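PDB 2HJS: USG-1 protein homolog from Pseudomonas aeruginosa, which is probably an NAD(P)-dependent oxidoreductase of the aspartate-semialdehyde dehydrogenase family, though its own substrate is not established. Local coordinates for residues 172-181 / 187-197. Numbering follows the deposited sequence.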
loop_
_atom_site.group_PDB
_atom_site.type_symbol
_atom_site.label_atom_id
_atom_site.label_comp_id
_atom_site.label_asym_id
_atom_site.label_seq_id
_atom_site.Cartn_x
_atom_site.Cartn_y
_atom_site.Cartn_z
ATOM N N GLU A 172 -10.508 7.709 -16.021
ATOM C CA GLU A 172 -9.136 7.506 -16.492
ATOM C C GLU A 172 -8.680 6.066 -16.249
ATOM O O GLU A 172 -8.098 5.432 -17.134
ATOM C CB GLU A 172 -8.201 8.507 -15.802
ATOM C CG GLU A 172 -6.717 8.398 -16.170
ATOM C CD GLU A 172 -6.378 8.998 -17.518
ATOM O OE1 GLU A 172 -7.249 9.662 -18.125
ATOM O OE2 GLU A 172 -5.232 8.812 -17.979
ATOM N N LEU A 173 -8.973 5.552 -15.061
ATOM C CA LEU A 173 -8.576 4.199 -14.708
ATOM C C LEU A 173 -9.269 3.163 -15.577
ATOM O O LEU A 173 -8.607 2.286 -16.138
ATOM C CB LEU A 173 -8.813 3.901 -13.222
ATOM C CG LEU A 173 -8.387 2.489 -12.786
ATOM C CD1 LEU A 173 -6.848 2.276 -12.888
ATOM C CD2 LEU A 173 -8.880 2.183 -11.400
ATOM N N ALA A 174 -10.593 3.273 -15.692
ATOM C CA ALA A 174 -11.368 2.354 -16.533
ATOM C C ALA A 174 -10.884 2.372 -17.992
ATOM O O ALA A 174 -10.760 1.321 -18.622
ATOM C CB ALA A 174 -12.866 2.690 -16.450
ATOM N N ARG A 175 -10.604 3.565 -18.516
ATOM C CA ARG A 175 -10.189 3.737 -19.915
ATOM C C ARG A 175 -8.795 3.153 -20.172
ATOM O O ARG A 175 -8.595 2.409 -21.130
ATOM C CB ARG A 175 -10.251 5.215 -20.326
ATOM C CG ARG A 175 -10.064 5.450 -21.817
ATOM C CD ARG A 175 -10.061 6.945 -22.197
ATOM N NE ARG A 175 -9.195 7.724 -21.316
ATOM C CZ ARG A 175 -7.874 7.846 -21.458
ATOM N NH1 ARG A 175 -7.237 7.246 -22.463
ATOM N NH2 ARG A 175 -7.183 8.569 -20.573
ATOM N N GLN A 176 -7.842 3.490 -19.303
ATOM C CA GLN A 176 -6.485 2.945 -19.389
ATOM C C GLN A 176 -6.499 1.429 -19.266
ATOM O O GLN A 176 -5.795 0.752 -20.006
ATOM C CB GLN A 176 -5.585 3.528 -18.299
ATOM C CG GLN A 176 -5.104 4.946 -18.535
ATOM C CD GLN A 176 -3.852 5.265 -17.731
ATOM O OE1 GLN A 176 -3.176 4.361 -17.227
ATOM N NE2 GLN A 176 -3.531 6.552 -17.608
ATOM N N THR A 177 -7.296 0.902 -18.333
ATOM C CA THR A 177 -7.336 -0.540 -18.093
ATOM C C THR A 177 -7.834 -1.250 -19.346
ATOM O O THR A 177 -7.255 -2.259 -19.758
ATOM C CB THR A 177 -8.181 -0.929 -16.846
ATOM O OG1 THR A 177 -7.665 -0.271 -15.680
ATOM C CG2 THR A 177 -8.107 -2.421 -16.596
ATOM N N ALA A 178 -8.871 -0.686 -19.971
ATOM C CA ALA A 178 -9.471 -1.251 -21.176
ATOM C C ALA A 178 -8.510 -1.227 -22.365
ATOM O O ALA A 178 -8.356 -2.238 -23.055
ATOM C CB ALA A 178 -10.753 -0.515 -21.515
ATOM N N GLU A 179 -7.873 -0.078 -22.599
ATOM C CA GLU A 179 -6.876 0.057 -23.654
ATOM C C GLU A 179 -5.831 -1.061 -23.569
ATOM O O GLU A 179 -5.520 -1.694 -24.571
ATOM C CB GLU A 179 -6.199 1.427 -23.590
ATOM C CG GLU A 179 -7.002 2.554 -24.224
ATOM C CD GLU A 179 -6.633 3.949 -23.691
ATOM O OE1 GLU A 179 -5.705 4.072 -22.843
ATOM O OE2 GLU A 179 -7.288 4.932 -24.129
ATOM N N LEU A 180 -5.313 -1.315 -22.368
ATOM C CA LEU A 180 -4.296 -2.346 -22.177
ATOM C C LEU A 180 -4.828 -3.758 -22.406
ATOM O O LEU A 180 -4.148 -4.588 -23.030
ATOM C CB LEU A 180 -3.676 -2.252 -20.785
ATOM C CG LEU A 180 -2.808 -1.042 -20.474
ATOM C CD1 LEU A 180 -2.520 -1.033 -19.003
ATOM C CD2 LEU A 180 -1.508 -1.050 -21.291
ATOM N N LEU A 181 -6.038 -4.023 -21.917
ATOM C CA LEU A 181 -6.610 -5.363 -21.993
ATOM C C LEU A 181 -6.935 -5.822 -23.412
ATOM O O LEU A 181 -6.778 -7.002 -23.729
ATOM C CB LEU A 181 -7.806 -5.528 -21.047
ATOM C CG LEU A 181 -7.440 -5.785 -19.574
ATOM C CD1 LEU A 181 -8.690 -6.053 -18.751
ATOM C CD2 LEU A 181 -6.431 -6.928 -19.388
ATOM N N GLU A 187 -2.864 5.820 -23.828
ATOM C CA GLU A 187 -2.771 7.274 -23.890
ATOM C C GLU A 187 -3.347 7.910 -22.618
ATOM O O GLU A 187 -4.568 8.041 -22.482
ATOM C CB GLU A 187 -3.445 7.804 -25.161
ATOM C CG GLU A 187 -2.539 7.741 -26.404
ATOM C CD GLU A 187 -3.299 7.888 -27.723
ATOM O OE1 GLU A 187 -2.649 7.828 -28.797
ATOM O OE2 GLU A 187 -4.544 8.056 -27.684
ATOM N N PRO A 188 -2.462 8.274 -21.663
ATOM C CA PRO A 188 -2.887 8.921 -20.422
ATOM C C PRO A 188 -3.366 10.351 -20.671
ATOM O O PRO A 188 -2.767 11.071 -21.477
ATOM C CB PRO A 188 -1.610 8.921 -19.562
ATOM C CG PRO A 188 -0.643 8.016 -20.256
ATOM C CD PRO A 188 -0.999 8.083 -21.699
ATOM N N ARG A 189 -4.448 10.744 -20.001
ATOM C CA ARG A 189 -4.997 12.100 -20.130
ATOM C C ARG A 189 -4.929 12.891 -18.816
ATOM O O ARG A 189 -4.350 13.979 -18.786
ATOM C CB ARG A 189 -6.418 12.080 -20.709
ATOM C CG ARG A 189 -6.454 11.735 -22.187
ATOM C CD ARG A 189 -7.839 11.320 -22.651
ATOM N NE ARG A 189 -7.770 10.592 -23.922
ATOM C CZ ARG A 189 -8.794 9.970 -24.505
ATOM N NH1 ARG A 189 -9.998 9.978 -23.941
ATOM N NH2 ARG A 189 -8.616 9.334 -25.658
ATOM N N LEU A 190 -5.506 12.349 -17.742
ATOM C CA LEU A 190 -5.457 13.000 -16.425
ATOM C C LEU A 190 -4.050 12.905 -15.795
ATOM O O LEU A 190 -3.657 13.767 -14.997
ATOM C CB LEU A 190 -6.533 12.422 -15.478
ATOM C CG LEU A 190 -6.801 13.118 -14.126
ATOM C CD1 LEU A 190 -7.607 14.419 -14.278
ATOM C CD2 LEU A 190 -7.495 12.187 -13.142
ATOM N N PHE A 191 -3.311 11.851 -16.158
ATOM C CA PHE A 191 -1.923 11.655 -15.737
ATOM C C PHE A 191 -0.993 11.684 -16.939
ATOM O O PHE A 191 -1.447 11.676 -18.085
ATOM C CB PHE A 191 -1.775 10.308 -15.042
ATOM C CG PHE A 191 -2.584 10.187 -13.806
ATOM C CD1 PHE A 191 -3.939 9.890 -13.874
ATOM C CD2 PHE A 191 -1.994 10.376 -12.564
ATOM C CE1 PHE A 191 -4.694 9.775 -12.725
ATOM C CE2 PHE A 191 -2.742 10.261 -11.398
ATOM C CZ PHE A 191 -4.090 9.955 -11.479
ATOM N N ASP A 192 0.310 11.717 -16.675
ATOM C CA ASP A 192 1.311 11.653 -17.752
ATOM C C ASP A 192 2.020 10.292 -17.756
ATOM O O ASP A 192 3.008 10.085 -18.477
ATOM C CB ASP A 192 2.310 12.827 -17.664
ATOM C CG ASP A 192 3.128 12.844 -16.345
ATOM O OD1 ASP A 192 2.701 12.271 -15.299
ATOM O OD2 ASP A 192 4.218 13.471 -16.373
ATOM N N ARG A 193 1.487 9.369 -16.954
ATOM C CA ARG A 193 1.987 8.002 -16.889
ATOM C C ARG A 193 0.822 7.025 -16.669
ATOM O O ARG A 193 -0.310 7.434 -16.381
ATOM C CB ARG A 193 3.038 7.875 -15.777
ATOM C CG ARG A 193 2.460 7.864 -14.355
ATOM C CD ARG A 193 3.217 8.804 -13.443
ATOM N NE ARG A 193 4.500 8.236 -13.061
ATOM C CZ ARG A 193 5.566 8.936 -12.677
ATOM N NH1 ARG A 193 5.552 10.272 -12.612
ATOM N NH2 ARG A 193 6.670 8.278 -12.362
ATOM N N GLN A 194 1.126 5.741 -16.805
ATOM C CA GLN A 194 0.157 4.684 -16.619
ATOM C C GLN A 194 -0.279 4.556 -15.167
ATOM O O GLN A 194 0.543 4.480 -14.256
ATOM C CB GLN A 194 0.739 3.364 -17.100
ATOM C CG GLN A 194 -0.276 2.249 -17.182
ATOM C CD GLN A 194 0.332 0.958 -17.642
ATOM O OE1 GLN A 194 1.102 0.927 -18.610
ATOM N NE2 GLN A 194 -0.017 -0.136 -16.955
ATOM N N ILE A 195 -1.585 4.557 -14.955
ATOM C CA ILE A 195 -2.134 4.249 -13.633
ATOM C C ILE A 195 -2.728 2.835 -13.552
ATOM O O ILE A 195 -2.741 2.230 -12.478
ATOM C CB ILE A 195 -3.144 5.316 -13.156
ATOM C CG1 ILE A 195 -4.422 5.317 -14.004
ATOM C CG2 ILE A 195 -2.474 6.726 -13.178
ATOM C CD1 ILE A 195 -5.493 6.265 -13.458
ATOM N N ALA A 196 -3.211 2.326 -14.685
ATOM C CA ALA A 196 -3.745 0.980 -14.773
ATOM C C ALA A 196 -2.699 -0.038 -14.283
ATOM O O ALA A 196 -1.518 0.052 -14.642
ATOM C CB ALA A 196 -4.174 0.673 -16.222
ATOM N N PHE A 197 -3.136 -0.982 -13.449
ATOM C CA PHE A 197 -2.246 -2.020 -12.908
ATOM C C PHE A 197 -0.914 -1.450 -12.346
ATOM O O PHE A 197 0.127 -2.085 -12.438
ATOM C CB PHE A 197 -1.974 -3.092 -13.977
ATOM C CG PHE A 197 -3.215 -3.653 -14.622
ATOM C CD1 PHE A 197 -4.109 -4.433 -13.888
ATOM C CD2 PHE A 197 -3.466 -3.428 -15.969
ATOM C CE1 PHE A 197 -5.249 -4.980 -14.490
ATOM C CE2 PHE A 197 -4.606 -3.967 -16.593
ATOM C CZ PHE A 197 -5.499 -4.741 -15.845
HETATM O O HOH W 1 -5.825 -1.265 -13.388
#
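Glu172 takes two successive backbone N-H groups of the loop with its carboxylate. Arg189 N meets Glu172 OE2 on the syn side at 2.9 Å, and Leu190 N gives a weak, nearly straight bond to Glu172 OE1. Gln176 NE2 reaches the anti side of Glu172 OE2, so this oxygen has two donors and the amide is held in place. Gln176 OE1 in turn accepts from Ile195 N (2.8 Å) and Ala196 N (3.3 Å), both from one face of the amide plane. A water links Thr177 OG1 to Phe197 N, accepting from the latter at 2.7 Å. Arg175 NH1 donates to Glu187 O at 2.8 Å. Salt bridges to Glu172 OE1 and Glu179 OE2 also hold the Arg175 guanidinium. Its plane lies flat on that of Arg189, centres 3.8 Å apart and planes at 7°. The two acids probably offset the like charges.

The loop 187-197 follows helix 167-181, within the family's dimerisation domain. It runs back as far as Glu172, then returns to Thr177. The second subunit packs nearby: its Thr177 touches Phe197, and its Asp280 pairs with Arg193.

Carbon contacts run along the helix. Ile195 CD1 meets the Glu172 CG methylene at 3.7 Å. Ala196 CB sits against Leu180 CD1. Leu180 CD1 also lies at the edge of the Phe197 ring. With Thr177 CG2 anti to the backbone N, this methyl reaches Phe197 CZ at 3.6 Å.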